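DNA mismatch repair protein MUTS (Thermus aquaticus, PDB 1EWQ) recognises mismatched base pairs in DNA, probably as the first step of mismatch repair, and has a weak ATPase activity. Local coordinates at residues A216-R219 / A220-A223; L224-Y227 / A228-Q232; E483-R486 / E487-L491. All blocks are in the same frame, centred on the assembly; numbering follows the deposited sequence.

How the contacts relate
Contacts 1 and 2 adjoin on helix 215-232, their centres about 13 Å apart, and both set that helix against the strands of the same mixed sheet. Contact 1 is buried: alanines and a glycine keep its profile low, while two arginines find their charge partners elsewhere in the fold. Contact 2 is partly buried, with Tyr227 and Thr231 on the inner side and Gln229 and Arg230 exposed. Contact 3, whose centre is about 46 Å from that of contact 2, lies at the surface on helix 479-511, nearer the bound DNA. Charged side chains dominate there, and Glu485 lies along Tyr489 beside a different, antiparallel sheet.

Contact 1. Residues A216-R219 / A220-A223; sequences ALRR and ARGA
Ala216, Leu217, Arg218 and Arg219 each offer a carbonyl to the amide four residues on, so regular alpha-helical bonds run to Ala220, Arg221, Gly222 and Ala223, with Arg221 N 2.9 Å from Leu217 O. In the same series Gly222 N lies 3.0 Å from Arg218 O. Among the side chains, Arg221 does most of the reaching. A chi1 of -171° sends its chain out with CG beside the carbonyl carbon, and the bend at chi3 then brings the guanidinium back alongside the preceding turn. There NH2 comes within 3.6 Å of Arg218 CG, while NH1 lies 4.3 Å from Leu217 CD2, both carbons lying at a slant to the guanidinium plane. Arginine suits the place because its long chain carries the charge to acceptors beyond the helix. The Arg218 and Arg221 side chains cross obliquely, with Arg218 NE 5.9 Å from Arg221 NH2 and the two guanidinium planes 58° apart, so the like charges do not touch. The charge of Arg221 is met by a salt bridge to Glu210, a hydrogen bond to Glu212 O and a cation-pi contact with Phe241; Arg219 is paired with Glu183 and also bonds Thr139 O. Alanine suits the places of Ala220 and Ala223, since its methyl group takes little room where the helix lies close to a sheet. Both residues rest on Ala136 of strand 134-139, and helix 215-232 thus packs on the central mixed sheet of an RNase H-like domain, the second domain of MutS.

Contact 2. Residues L224-Y227 / A228-Q232; sequences LLAY and AQRTQ
Tyr227 and Thr231 stand one turn apart on helix 215-232, an i to i+4 pair near the C-terminal part of this helix of the RNase H-like domain. The tyrosine ring receives the threonine methyl over one face, with Thr231 CG2 4.1 Å from Tyr227 CE2. A chi1 of -164° swings the ring of Tyr227 toward the C-terminal side, where the methyl meets it. An aromatic residue with a polar end suits this buried place: Tyr227 also touches Leu134 of the sheet, and its hydroxyl makes weak hydrogen bonds to Glu177 and Ser203. On an exposed flank, Arg230 bends at chi3 and folds back along the helix. One face of its guanidinium lies over Tyr227 CA, and NH2 reaches to 4.3 Å from Ala226 CB, a neighbour small enough to let the long chain lie alongside. Leu224 and Ala228 turn their apolar groups to Leu148 of strand 143-149. Thr231 has a second task on the backbone: Ala228 O accepts both Thr231 OG1 at 2.9 Å and Gln232 N at 2.8 Å, the two donors arriving from the same face of its carbonyl plane.

Contact 3. Residues E483-R486 / E487-L491; sequences EKER and EVYRL
Lys484 O is gripped by two amides of the following turn: Val488 N gives a nearly straight bond of 3.0 Å, and Glu487 N adds a weak one. One residue further on, Tyr489 N lies 3.0 Å from Glu485 O. The i to i+4 spacing puts these two residues on one flank of the helix, where their torsions lay the side chains side by side, pointing the same way. Fully stretched from a chi1 of 179°, the glutamate chain runs its methylene along the tyrosine. Glu485 CG sits over one ring face in a CH-pi contact, 4.1 Å from the centroid, and OE2 comes to 3.4 Å from Tyr489 CE2, the carboxylate plane turned 58° from the ring. Long helix 479-511 follows the four-stranded antiparallel sheet of MutS domain IV, and the pair faces its first hairpin: Glu485 OE1 accepts the amide of Tyr448, in the turn before strand 449-453, while Tyr489 OH is hydrogen-bonded to Tyr442 OH on strand 439-443. Glutamate suits this place because its CH2 groups can lie on the ring while its carboxylate accepts a bond beyond it. An alanine in place of Tyr489 would probably leave the Tyr442 hydroxyl without this mate and the Glu485 stem freer to turn. On another flank, compact, buried Val488 packs against His415 of helix 406-433, and the Lys484 side chain touches Tyr421 and Phe422.

Contact 1. Residues A216-R219 / A220-A223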
ATOM      1  N   ALA C 216      10.215 -33.505 -16.962  1.00 30.18           N
ATOM      2  CA  ALA C 216       9.979 -32.166 -16.416  1.00 29.81           C
ATOM      3  C   ALA C 216       8.502 -31.908 -16.119  1.00 29.36           C
ATOM      4  O   ALA C 216       8.163 -31.380 -15.063  1.00 29.67           O
ATOM      5  CB  ALA C 216      10.509 -31.102 -17.377  1.00 29.21           C
ATOM      6  N   LEU C 217       7.630 -32.291 -17.047  1.00 28.74           N
ATOM      7  CA  LEU C 217       6.192 -32.072 -16.876  1.00 28.61           C
ATOM      8  C   LEU C 217       5.591 -32.991 -15.819  1.00 28.17           C
ATOM      9  O   LEU C 217       4.758 -32.563 -15.026  1.00 27.72           O
ATOM     10  CB  LEU C 217       5.461 -32.260 -18.214  1.00 28.68           C
ATOM     11  CG  LEU C 217       3.996 -31.805 -18.236  1.00 29.20           C
ATOM     12  CD1 LEU C 217       3.917 -30.338 -17.824  1.00 29.32           C
ATOM     13  CD2 LEU C 217       3.410 -31.992 -19.631  1.00 29.15           C
ATOM     14  N   ARG C 218       6.007 -34.255 -15.818  1.00 27.87           N
ATOM     15  CA  ARG C 218       5.516 -35.210 -14.837  1.00 27.77           C
ATOM     16  C   ARG C 218       5.884 -34.750 -13.434  1.00 27.11           C
ATOM     17  O   ARG C 218       5.148 -34.976 -12.475  1.00 27.16           O
ATOM     18  CB  ARG C 218       6.119 -36.592 -15.070  1.00 28.16           C
ATOM     19  CG  ARG C 218       5.568 -37.338 -16.266  1.00 29.33           C
ATOM     20  CD  ARG C 218       5.926 -38.811 -16.155  1.00 30.09           C
ATOM     21  NE  ARG C 218       7.367 -39.028 -16.121  1.00 30.72           N
ATOM     22  CZ  ARG C 218       7.967 -39.906 -15.319  1.00 30.95           C
ATOM     23  NH1 ARG C 218       7.253 -40.646 -14.479  1.00 30.62           N
ATOM     24  NH2 ARG C 218       9.282 -40.056 -15.370  1.00 30.54           N
ATOM     25  N   ARG C 219       7.032 -34.103 -13.310  1.00 26.53           N
ATOM     26  CA  ARG C 219       7.470 -33.633 -12.002  1.00 26.49           C
ATOM     27  C   ARG C 219       6.663 -32.415 -11.548  1.00 26.21           C
ATOM     28  O   ARG C 219       6.189 -32.372 -10.411  1.00 25.98           O
ATOM     29  CB  ARG C 219       8.963 -33.305 -12.033  1.00 25.97           C
ATOM     30  CG  ARG C 219       9.819 -34.503 -12.433  1.00 26.25           C
ATOM     31  CD  ARG C 219      11.287 -34.146 -12.433  1.00 26.10           C
ATOM     32  NE  ARG C 219      11.754 -33.829 -11.096  1.00 26.10           N
ATOM     33  CZ  ARG C 219      12.526 -32.791 -10.805  1.00 26.69           C
ATOM     34  NH1 ARG C 219      12.920 -31.966 -11.769  1.00 27.01           N
ATOM     35  NH2 ARG C 219      12.889 -32.567  -9.546  1.00 26.52           N
ATOM     36  N   ALA C 220       6.504 -31.437 -12.437  1.00 26.03           N
ATOM     37  CA  ALA C 220       5.746 -30.235 -12.103  1.00 26.20           C
ATOM     38  C   ALA C 220       4.316 -30.624 -11.728  1.00 26.35           C
ATOM     39  O   ALA C 220       3.775 -30.144 -10.728  1.00 26.27           O
ATOM     40  CB  ALA C 220       5.737 -29.271 -13.287  1.00 26.33           C
ATOM     41  N   ARG C 221       3.721 -31.504 -12.531  1.00 26.22           N
ATOM     42  CA  ARG C 221       2.365 -31.973 -12.301  1.00 26.56           C
ATOM     43  C   ARG C 221       2.297 -32.670 -10.937  1.00 26.79           C
ATOM     44  O   ARG C 221       1.355 -32.456 -10.154  1.00 27.04           O
ATOM     45  CB  ARG C 221       1.975 -32.925 -13.434  1.00 27.23           C
ATOM     46  CG  ARG C 221       0.516 -33.345 -13.489  1.00 28.00           C
ATOM     47  CD  ARG C 221       0.175 -33.900 -14.876  1.00 28.24           C
ATOM     48  NE  ARG C 221       0.957 -35.094 -15.162  1.00 29.35           N
ATOM     49  CZ  ARG C 221       1.336 -35.477 -16.376  1.00 29.89           C
ATOM     50  NH1 ARG C 221       1.011 -34.761 -17.442  1.00 30.13           N
ATOM     51  NH2 ARG C 221       2.043 -36.589 -16.524  1.00 30.70           N
ATOM     52  N   GLY C 222       3.304 -33.487 -10.644  1.00 26.39           N
ATOM     53  CA  GLY C 222       3.337 -34.183  -9.371  1.00 25.98           C
ATOM     54  C   GLY C 222       3.331 -33.180  -8.238  1.00 25.77           C
ATOM     55  O   GLY C 222       2.625 -33.347  -7.233  1.00 25.69           O
ATOM     56  N   ALA C 223       4.115 -32.119  -8.409  1.00 25.50           N
ATOM     57  CA  ALA C 223       4.200 -31.072  -7.404  1.00 25.50           C
ATOM     58  C   ALA C 223       2.838 -30.426  -7.170  1.00 25.73           C
ATOM     59  O   ALA C 223       2.421 -30.246  -6.025  1.00 25.57           O
ATOM     60  CB  ALA C 223       5.211 -30.019  -7.830  1.00 24.86           C
TER

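Contact 2. Residues L224-Y227 / A228-Q232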
ATOM      1  N   LEU C 224       2.144 -30.086  -8.253  1.00 25.85           N
ATOM      2  CA  LEU C 224       0.832 -29.451  -8.136  1.00 26.38           C
ATOM      3  C   LEU C 224      -0.151 -30.334  -7.374  1.00 26.94           C
ATOM      4  O   LEU C 224      -0.839 -29.865  -6.466  1.00 26.77           O
ATOM      5  CB  LEU C 224       0.268 -29.130  -9.525  1.00 25.92           C
ATOM      6  CG  LEU C 224       0.954 -28.023 -10.340  1.00 25.61           C
ATOM      7  CD1 LEU C 224       0.347 -27.979 -11.735  1.00 25.29           C
ATOM      8  CD2 LEU C 224       0.782 -26.666  -9.649  1.00 25.26           C
ATOM      9  N   LEU C 225      -0.195 -31.614  -7.738  1.00 27.63           N
ATOM     10  CA  LEU C 225      -1.093 -32.566  -7.101  1.00 28.50           C
ATOM     11  C   LEU C 225      -0.762 -32.841  -5.635  1.00 29.04           C
ATOM     12  O   LEU C 225      -1.663 -32.943  -4.801  1.00 29.14           O
ATOM     13  CB  LEU C 225      -1.119 -33.880  -7.891  1.00 28.33           C
ATOM     14  CG  LEU C 225      -1.822 -33.805  -9.254  1.00 28.65           C
ATOM     15  CD1 LEU C 225      -1.620 -35.102 -10.018  1.00 28.25           C
ATOM     16  CD2 LEU C 225      -3.310 -33.523  -9.052  1.00 28.56           C
ATOM     17  N   ALA C 226       0.521 -32.951  -5.312  1.00 29.58           N
ATOM     18  CA  ALA C 226       0.912 -33.218  -3.934  1.00 30.27           C
ATOM     19  C   ALA C 226       0.582 -32.010  -3.071  1.00 30.93           C
ATOM     20  O   ALA C 226       0.048 -32.148  -1.969  1.00 31.34           O
ATOM     21  CB  ALA C 226       2.403 -33.527  -3.854  1.00 29.80           C
ATOM     22  N   TYR C 227       0.891 -30.823  -3.578  1.00 31.29           N
ATOM     23  CA  TYR C 227       0.636 -29.593  -2.838  1.00 31.67           C
ATOM     24  C   TYR C 227      -0.861 -29.308  -2.643  1.00 32.27           C
ATOM     25  O   TYR C 227      -1.311 -29.094  -1.524  1.00 32.18           O
ATOM     26  CB  TYR C 227       1.306 -28.413  -3.549  1.00 31.15           C
ATOM     27  CG  TYR C 227       1.431 -27.172  -2.697  1.00 30.65           C
ATOM     28  CD1 TYR C 227       2.364 -27.105  -1.660  1.00 30.24           C
ATOM     29  CD2 TYR C 227       0.600 -26.070  -2.910  1.00 30.47           C
ATOM     30  CE1 TYR C 227       2.466 -25.978  -0.856  1.00 30.05           C
ATOM     31  CE2 TYR C 227       0.692 -24.929  -2.107  1.00 30.24           C
ATOM     32  CZ  TYR C 227       1.628 -24.895  -1.083  1.00 30.31           C
ATOM     33  OH  TYR C 227       1.716 -23.783  -0.277  1.00 30.42           O
ATOM     34  N   ALA C 228      -1.631 -29.318  -3.727  1.00 33.38           N
ATOM     35  CA  ALA C 228      -3.063 -29.026  -3.648  1.00 34.55           C
ATOM     36  C   ALA C 228      -3.888 -30.058  -2.882  1.00 35.29           C
ATOM     37  O   ALA C 228      -4.856 -29.701  -2.220  1.00 35.44           O
ATOM     38  CB  ALA C 228      -3.636 -28.838  -5.050  1.00 34.31           C
ATOM     39  N   GLN C 229      -3.526 -31.334  -2.972  1.00 36.50           N
ATOM     40  CA  GLN C 229      -4.273 -32.363  -2.257  1.00 37.77           C
ATOM     41  C   GLN C 229      -4.077 -32.159  -0.761  1.00 38.37           C
ATOM     42  O   GLN C 229      -4.969 -32.417   0.042  1.00 38.01           O
ATOM     43  CB  GLN C 229      -3.818 -33.757  -2.711  1.00 38.45           C
ATOM     44  CG  GLN C 229      -4.068 -33.943  -4.213  1.00 39.80           C
ATOM     45  CD  GLN C 229      -3.738 -35.329  -4.756  1.00 40.62           C
ATOM     46  OE1 GLN C 229      -2.680 -35.903  -4.472  1.00 40.60           O
ATOM     47  NE2 GLN C 229      -4.645 -35.858  -5.577  1.00 41.20           N
ATOM     48  N   ARG C 230      -2.905 -31.660  -0.400  1.00 39.36           N
ATOM     49  CA  ARG C 230      -2.589 -31.382   0.990  1.00 40.50           C
ATOM     50  C   ARG C 230      -3.461 -30.220   1.462  1.00 40.95           C
ATOM     51  O   ARG C 230      -4.173 -30.336   2.458  1.00 41.20           O
ATOM     52  CB  ARG C 230      -1.114 -31.004   1.110  1.00 41.25           C
ATOM     53  CG  ARG C 230      -0.541 -30.990   2.521  1.00 43.03           C
ATOM     54  CD  ARG C 230       0.927 -30.565   2.469  1.00 44.45           C
ATOM     55  NE  ARG C 230       1.588 -31.186   1.320  1.00 45.65           N
ATOM     56  CZ  ARG C 230       2.828 -30.930   0.905  1.00 46.39           C
ATOM     57  NH1 ARG C 230       3.598 -30.050   1.542  1.00 46.57           N
ATOM     58  NH2 ARG C 230       3.289 -31.549  -0.176  1.00 46.68           N
ATOM     59  N   THR C 231      -3.417 -29.104   0.736  1.00 41.17           N
ATOM     60  CA  THR C 231      -4.196 -27.928   1.112  1.00 41.81           C
ATOM     61  C   THR C 231      -5.690 -28.217   1.111  1.00 42.11           C
ATOM     62  O   THR C 231      -6.399 -27.870   2.056  1.00 42.30           O
ATOM     63  CB  THR C 231      -3.927 -26.715   0.170  1.00 41.70           C
ATOM     64  OG1 THR C 231      -4.413 -26.998  -1.148  1.00 42.06           O
ATOM     65  CG2 THR C 231      -2.439 -26.409   0.099  1.00 41.59           C
ATOM     66  N   GLN C 232      -6.164 -28.865   0.054  1.00 42.45           N
ATOM     67  CA  GLN C 232      -7.585 -29.180  -0.064  1.00 42.64           C
ATOM     68  C   GLN C 232      -8.031 -30.145   1.029  1.00 42.44           C
ATOM     69  O   GLN C 232      -9.217 -30.240   1.338  1.00 42.53           O
ATOM     70  CB  GLN C 232      -7.874 -29.778  -1.445  1.00 43.06           C
ATOM     71  CG  GLN C 232      -9.309 -29.604  -1.937  1.00 43.55           C
ATOM     72  CD  GLN C 232     -10.300 -30.496  -1.213  1.00 44.04           C
ATOM     73  OE1 GLN C 232     -10.121 -31.716  -1.148  1.00 44.34           O
ATOM     74  NE2 GLN C 232     -11.357 -29.895  -0.673  1.00 44.17           N
TER

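Contact 3. Residues E483-R486 / E487-L491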
ATOM      1  N   GLU C 483     -39.804 -30.188  33.372  1.00 50.41           N
ATOM      2  CA  GLU C 483     -40.085 -31.278  32.447  1.00 50.55           C
ATOM      3  C   GLU C 483     -40.207 -30.758  31.024  1.00 50.28           C
ATOM      4  O   GLU C 483     -39.519 -31.232  30.117  1.00 50.10           O
ATOM      5  CB  GLU C 483     -41.392 -31.968  32.832  1.00 51.29           C
ATOM      6  CG  GLU C 483     -41.855 -33.020  31.837  1.00 52.06           C
ATOM      7  CD  GLU C 483     -43.333 -33.316  31.966  1.00 52.91           C
ATOM      8  OE1 GLU C 483     -43.761 -33.684  33.082  1.00 53.53           O
ATOM      9  OE2 GLU C 483     -44.066 -33.175  30.956  1.00 53.16           O
ATOM     10  N   LYS C 484     -41.103 -29.791  30.840  1.00 50.04           N
ATOM     11  CA  LYS C 484     -41.345 -29.195  29.533  1.00 49.70           C
ATOM     12  C   LYS C 484     -40.104 -28.565  28.925  1.00 49.25           C
ATOM     13  O   LYS C 484     -39.864 -28.693  27.725  1.00 49.24           O
ATOM     14  CB  LYS C 484     -42.455 -28.149  29.630  1.00 50.18           C
ATOM     15  CG  LYS C 484     -43.843 -28.746  29.599  1.00 50.77           C
ATOM     16  CD  LYS C 484     -44.098 -29.402  28.254  1.00 51.06           C
ATOM     17  CE  LYS C 484     -45.515 -29.931  28.145  1.00 51.28           C
ATOM     18  NZ  LYS C 484     -45.786 -30.440  26.769  1.00 51.41           N
ATOM     19  N   GLU C 485     -39.316 -27.884  29.745  1.00 48.63           N
ATOM     20  CA  GLU C 485     -38.103 -27.259  29.244  1.00 48.25           C
ATOM     21  C   GLU C 485     -37.227 -28.316  28.577  1.00 48.05           C
ATOM     22  O   GLU C 485     -36.881 -28.187  27.405  1.00 47.73           O
ATOM     23  CB  GLU C 485     -37.331 -26.591  30.377  1.00 47.85           C
ATOM     24  CG  GLU C 485     -36.042 -25.942  29.914  1.00 47.70           C
ATOM     25  CD  GLU C 485     -35.308 -25.243  31.033  1.00 47.33           C
ATOM     26  OE1 GLU C 485     -35.928 -24.389  31.690  1.00 47.25           O
ATOM     27  OE2 GLU C 485     -34.115 -25.544  31.253  1.00 47.39           O
ATOM     28  N   ARG C 486     -36.884 -29.359  29.333  1.00 47.97           N
ATOM     29  CA  ARG C 486     -36.052 -30.456  28.833  1.00 47.92           C
ATOM     30  C   ARG C 486     -36.592 -31.025  27.525  1.00 47.15           C
ATOM     31  O   ARG C 486     -35.832 -31.523  26.695  1.00 47.05           O
ATOM     32  CB  ARG C 486     -35.976 -31.582  29.871  1.00 48.84           C
ATOM     33  CG  ARG C 486     -35.199 -31.228  31.128  1.00 50.19           C
ATOM     34  CD  ARG C 486     -35.654 -32.090  32.302  1.00 51.33           C
ATOM     35  NE  ARG C 486     -34.916 -31.798  33.531  1.00 52.39           N
ATOM     36  CZ  ARG C 486     -35.297 -32.202  34.741  1.00 53.00           C
ATOM     37  NH1 ARG C 486     -36.411 -32.912  34.880  1.00 53.37           N
ATOM     38  NH2 ARG C 486     -34.565 -31.903  35.811  1.00 53.16           N
ATOM     39  N   GLU C 487     -37.907 -30.954  27.356  1.00 46.32           N
ATOM     40  CA  GLU C 487     -38.560 -31.455  26.157  1.00 45.70           C
ATOM     41  C   GLU C 487     -38.222 -30.551  24.972  1.00 45.15           C
ATOM     42  O   GLU C 487     -37.767 -31.020  23.934  1.00 45.03           O
ATOM     43  CB  GLU C 487     -40.078 -31.499  26.376  1.00 45.90           C
ATOM     44  CG  GLU C 487     -40.899 -32.017  25.200  1.00 46.39           C
ATOM     45  CD  GLU C 487     -40.504 -33.422  24.775  1.00 46.92           C
ATOM     46  OE1 GLU C 487     -39.878 -34.142  25.589  1.00 47.14           O
ATOM     47  OE2 GLU C 487     -40.831 -33.811  23.630  1.00 47.10           O
ATOM     48  N   VAL C 488     -38.447 -29.253  25.139  1.00 44.55           N
ATOM     49  CA  VAL C 488     -38.165 -28.284  24.094  1.00 43.94           C
ATOM     50  C   VAL C 488     -36.712 -28.395  23.643  1.00 43.76           C
ATOM     51  O   VAL C 488     -36.417 -28.320  22.450  1.00 43.36           O
ATOM     52  CB  VAL C 488     -38.465 -26.845  24.585  1.00 43.90           C
ATOM     53  CG1 VAL C 488     -37.781 -25.825  23.700  1.00 43.78           C
ATOM     54  CG2 VAL C 488     -39.971 -26.607  24.575  1.00 43.73           C
ATOM     55  N   TYR C 489     -35.808 -28.583  24.600  1.00 43.60           N
ATOM     56  CA  TYR C 489     -34.393 -28.712  24.283  1.00 43.75           C
ATOM     57  C   TYR C 489     -34.111 -29.962  23.449  1.00 43.66           C
ATOM     58  O   TYR C 489     -33.315 -29.921  22.502  1.00 43.51           O
ATOM     59  CB  TYR C 489     -33.554 -28.745  25.563  1.00 44.15           C
ATOM     60  CG  TYR C 489     -33.421 -27.405  26.261  1.00 44.43           C
ATOM     61  CD1 TYR C 489     -33.716 -26.211  25.597  1.00 44.74           C
ATOM     62  CD2 TYR C 489     -32.945 -27.327  27.567  1.00 44.72           C
ATOM     63  CE1 TYR C 489     -33.533 -24.973  26.215  1.00 44.80           C
ATOM     64  CE2 TYR C 489     -32.758 -26.092  28.196  1.00 45.06           C
ATOM     65  CZ  TYR C 489     -33.053 -24.921  27.512  1.00 45.02           C
ATOM     66  OH  TYR C 489     -32.849 -23.705  28.127  1.00 45.41           O
ATOM     67  N   ARG C 490     -34.770 -31.069  23.790  1.00 43.25           N
ATOM     68  CA  ARG C 490     -34.580 -32.319  23.057  1.00 42.97           C
ATOM     69  C   ARG C 490     -35.031 -32.136  21.615  1.00 42.25           C
ATOM     70  O   ARG C 490     -34.355 -32.561  20.681  1.00 42.08           O
ATOM     71  CB  ARG C 490     -35.375 -33.470  23.700  1.00 43.33           C
ATOM     72  CG  ARG C 490     -35.098 -34.825  23.054  1.00 43.91           C
ATOM     73  CD  ARG C 490     -35.952 -35.971  23.625  1.00 44.72           C
ATOM     74  NE  ARG C 490     -37.022 -36.368  22.710  1.00 44.99           N
ATOM     75  CZ  ARG C 490     -38.183 -35.735  22.605  1.00 45.44           C
ATOM     76  NH1 ARG C 490     -38.422 -34.680  23.371  1.00 46.18           N
ATOM     77  NH2 ARG C 490     -39.100 -36.137  21.733  1.00 45.29           N
ATOM     78  N   LEU C 491     -36.182 -31.502  21.438  1.00 41.52           N
ATOM     79  CA  LEU C 491     -36.696 -31.267  20.103  1.00 41.15           C
ATOM     80  C   LEU C 491     -35.723 -30.405  19.312  1.00 41.00           C
ATOM     81  O   LEU C 491     -35.361 -30.741  18.190  1.00 40.96           O
ATOM     82  CB  LEU C 491     -38.064 -30.592  20.171  1.00 40.92           C
ATOM     83  CG  LEU C 491     -39.169 -31.499  20.703  1.00 40.82           C
ATOM     84  CD1 LEU C 491     -40.497 -30.763  20.715  1.00 40.65           C
ATOM     85  CD2 LEU C 491     -39.253 -32.740  19.825  1.00 40.81           C
TER